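Local coordinates for exported protein (PDB 4JX0) that is of unknown function but binds magnesium and joins a DUF1735-family domain to an F5/F8 type C (discoidin-like) domain, a fold often used for carbohydrate binding, at residues K235-F241 with P291-V297. Numbering follows the deposited sequence.
Sequences KQSLKGF and PVECTKV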
loop_
_atom_site.group_PDB
_atom_site.type_symbol
_atom_site.label_atom_id
_atom_site.label_comp_id
_atom_site.label_asym_id
_atom_site.label_seq_id
_atom_site.Cartn_x
_atom_site.Cartn_y
_atom_site.Cartn_z
ATOM N N LYS A 235 31.534 -5.395 3.653
ATOM C CA LYS A 235 30.884 -4.107 3.397
ATOM C C LYS A 235 31.493 -3.468 2.151
ATOM O O LYS A 235 32.718 -3.407 2.057
ATOM C CB LYS A 235 31.096 -3.187 4.623
ATOM C CG LYS A 235 30.660 -1.731 4.464
ATOM C CD LYS A 235 30.819 -0.950 5.772
ATOM C CE LYS A 235 32.257 -0.610 6.105
ATOM N NZ LYS A 235 32.346 0.355 7.233
ATOM N N GLN A 236 30.665 -3.006 1.203
ATOM C CA GLN A 236 31.180 -2.338 0.007
ATOM C C GLN A 236 30.093 -1.531 -0.683
ATOM O O GLN A 236 28.922 -1.894 -0.641
ATOM C CB GLN A 236 31.833 -3.324 -0.979
ATOM C CG GLN A 236 30.971 -4.502 -1.388
ATOM C CD GLN A 236 31.820 -5.583 -2.005
ATOM O OE1 GLN A 236 31.927 -5.701 -3.226
ATOM N NE2 GLN A 236 32.473 -6.376 -1.172
ATOM N N SER A 237 30.497 -0.417 -1.304
ATOM C CA SER A 237 29.600 0.515 -1.981
ATOM C C SER A 237 29.176 -0.024 -3.351
ATOM O O SER A 237 30.013 -0.119 -4.249
ATOM C CB SER A 237 30.281 1.872 -2.129
ATOM O OG SER A 237 29.419 2.816 -2.739
ATOM N N LEU A 238 27.873 -0.361 -3.512
ATOM C CA LEU A 238 27.325 -0.895 -4.762
ATOM C C LEU A 238 26.531 0.138 -5.555
ATOM O O LEU A 238 25.756 0.903 -4.983
ATOM C CB LEU A 238 26.405 -2.090 -4.486
ATOM C CG LEU A 238 27.026 -3.325 -3.853
ATOM C CD1 LEU A 238 26.015 -4.417 -3.770
ATOM C CD2 LEU A 238 28.229 -3.821 -4.641
ATOM N N LYS A 239 26.690 0.090 -6.889
ATOM C CA LYS A 239 26.020 0.962 -7.842
ATOM C C LYS A 239 24.665 0.383 -8.277
ATOM O O LYS A 239 23.764 1.153 -8.615
ATOM C CB LYS A 239 26.914 1.187 -9.072
ATOM C CG LYS A 239 28.199 1.965 -8.766
ATOM C CD LYS A 239 28.982 2.285 -10.032
ATOM C CE LYS A 239 30.069 3.306 -9.801
ATOM N NZ LYS A 239 31.144 3.227 -10.830
ATOM N N GLY A 240 24.548 -0.949 -8.299
ATOM C CA GLY A 240 23.328 -1.647 -8.693
ATOM C C GLY A 240 23.540 -3.104 -9.058
ATOM O O GLY A 240 24.569 -3.687 -8.711
ATOM N N PHE A 241 22.558 -3.705 -9.773
ATOM C CA PHE A 241 22.603 -5.109 -10.195
ATOM C C PHE A 241 22.057 -5.337 -11.585
ATOM O O PHE A 241 21.224 -4.569 -12.052
ATOM C CB PHE A 241 21.772 -5.978 -9.237
ATOM C CG PHE A 241 22.236 -5.946 -7.804
ATOM C CD1 PHE A 241 21.776 -4.973 -6.928
ATOM C CD2 PHE A 241 23.175 -6.853 -7.343
ATOM C CE1 PHE A 241 22.228 -4.926 -5.614
ATOM C CE2 PHE A 241 23.639 -6.791 -6.031
ATOM C CZ PHE A 241 23.155 -5.836 -5.173
ATOM N N PRO A 291 24.869 5.483 -4.794
ATOM C CA PRO A 291 25.473 4.200 -4.351
ATOM C C PRO A 291 25.412 4.020 -2.827
ATOM O O PRO A 291 25.512 5.006 -2.085
ATOM C CB PRO A 291 26.914 4.290 -4.847
ATOM C CG PRO A 291 26.872 5.255 -5.973
ATOM C CD PRO A 291 25.802 6.249 -5.642
ATOM N N VAL A 292 25.218 2.771 -2.367
ATOM C CA VAL A 292 25.017 2.476 -0.946
ATOM C C VAL A 292 26.001 1.425 -0.422
ATOM O O VAL A 292 26.177 0.376 -1.041
ATOM C CB VAL A 292 23.540 2.039 -0.676
ATOM C CG1 VAL A 292 23.057 0.968 -1.649
ATOM C CG2 VAL A 292 23.341 1.579 0.766
ATOM N N GLU A 293 26.593 1.696 0.762
ATOM C CA GLU A 293 27.467 0.735 1.447
ATOM C C GLU A 293 26.572 -0.288 2.121
ATOM O O GLU A 293 25.705 0.092 2.911
ATOM C CB GLU A 293 28.401 1.401 2.484
ATOM C CG GLU A 293 29.805 1.679 1.974
ATOM C CD GLU A 293 30.875 1.676 3.048
ATOM O OE1 GLU A 293 30.590 2.133 4.180
ATOM O OE2 GLU A 293 32.003 1.217 2.754
ATOM N N CYS A 294 26.754 -1.572 1.794
ATOM C CA CYS A 294 25.913 -2.622 2.351
ATOM C C CYS A 294 26.648 -3.953 2.425
ATOM O O CYS A 294 27.661 -4.164 1.756
ATOM C CB CYS A 294 24.635 -2.749 1.528
ATOM S SG CYS A 294 24.899 -3.105 -0.233
ATOM N N THR A 295 26.104 -4.840 3.263
ATOM C CA THR A 295 26.596 -6.197 3.483
ATOM C C THR A 295 25.744 -7.188 2.691
ATOM O O THR A 295 26.282 -8.161 2.157
ATOM C CB THR A 295 26.585 -6.507 4.980
ATOM O OG1 THR A 295 25.297 -6.195 5.521
ATOM C CG2 THR A 295 27.642 -5.727 5.725
ATOM N N LYS A 296 24.417 -6.952 2.635
ATOM C CA LYS A 296 23.465 -7.781 1.903
ATOM C C LYS A 296 22.389 -6.929 1.219
ATOM O O LYS A 296 22.092 -5.822 1.666
ATOM C CB LYS A 296 22.753 -8.775 2.843
ATOM C CG LYS A 296 23.635 -9.645 3.705
ATOM C CD LYS A 296 22.778 -10.552 4.580
ATOM C CE LYS A 296 23.587 -11.315 5.600
ATOM N NZ LYS A 296 22.729 -11.828 6.699
ATOM N N VAL A 297 21.767 -7.488 0.173
ATOM C CA VAL A 297 20.645 -6.879 -0.559
ATOM C C VAL A 297 19.615 -7.992 -0.765
ATOM O O VAL A 297 20.002 -9.098 -1.134
ATOM C CB VAL A 297 21.080 -6.220 -1.895
ATOM C CG1 VAL A 297 19.879 -5.654 -2.649
ATOM C CG2 VAL A 297 22.115 -5.132 -1.645
#
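L238 lays its CD1 against SG of C294 (3.9 Å), and the two point into the core of a beta-sandwich, consistent with the jelly-roll fold of F5/F8 type C domains. Strands 235-241 and 291-294 run antiparallel in one sheet, their axes 4.4 Å apart at closest approach and at 147°. Two hydrogen-bonded pairs tie them: Q236 N to C294 O and C294 N to Q236 O, both 3.3 Å, then L238 N to V292 O at 3.1 Å and V292 N to L238 O at 3.3 Å. Between them S237 and E293 form a non-hydrogen-bonded pair, CA to CA 4.0 Å, with S237 CB 4.1 Å from E293 CG on the face opposite L238 and C294. On that more open face E293 OE1 makes a long salt bridge to K235 NZ (3.9 Å) and P291 CB touches S237 OG (3.6 Å). At T295 the chain turns a corner and enters strand 296-304 of the facing sheet; T295 OG1 is hydrogen-bonded to E263 OE1, and the T295 backbone to that of L232. This crossing carries V297 across the sandwich, where V260 of strand 255-263 also touches it, while V262 of that strand packs on V292 and C294. V297 points toward strand 235-241 and sets its CG2 at the edge of the F241 ring, 3.7 Å from CZ.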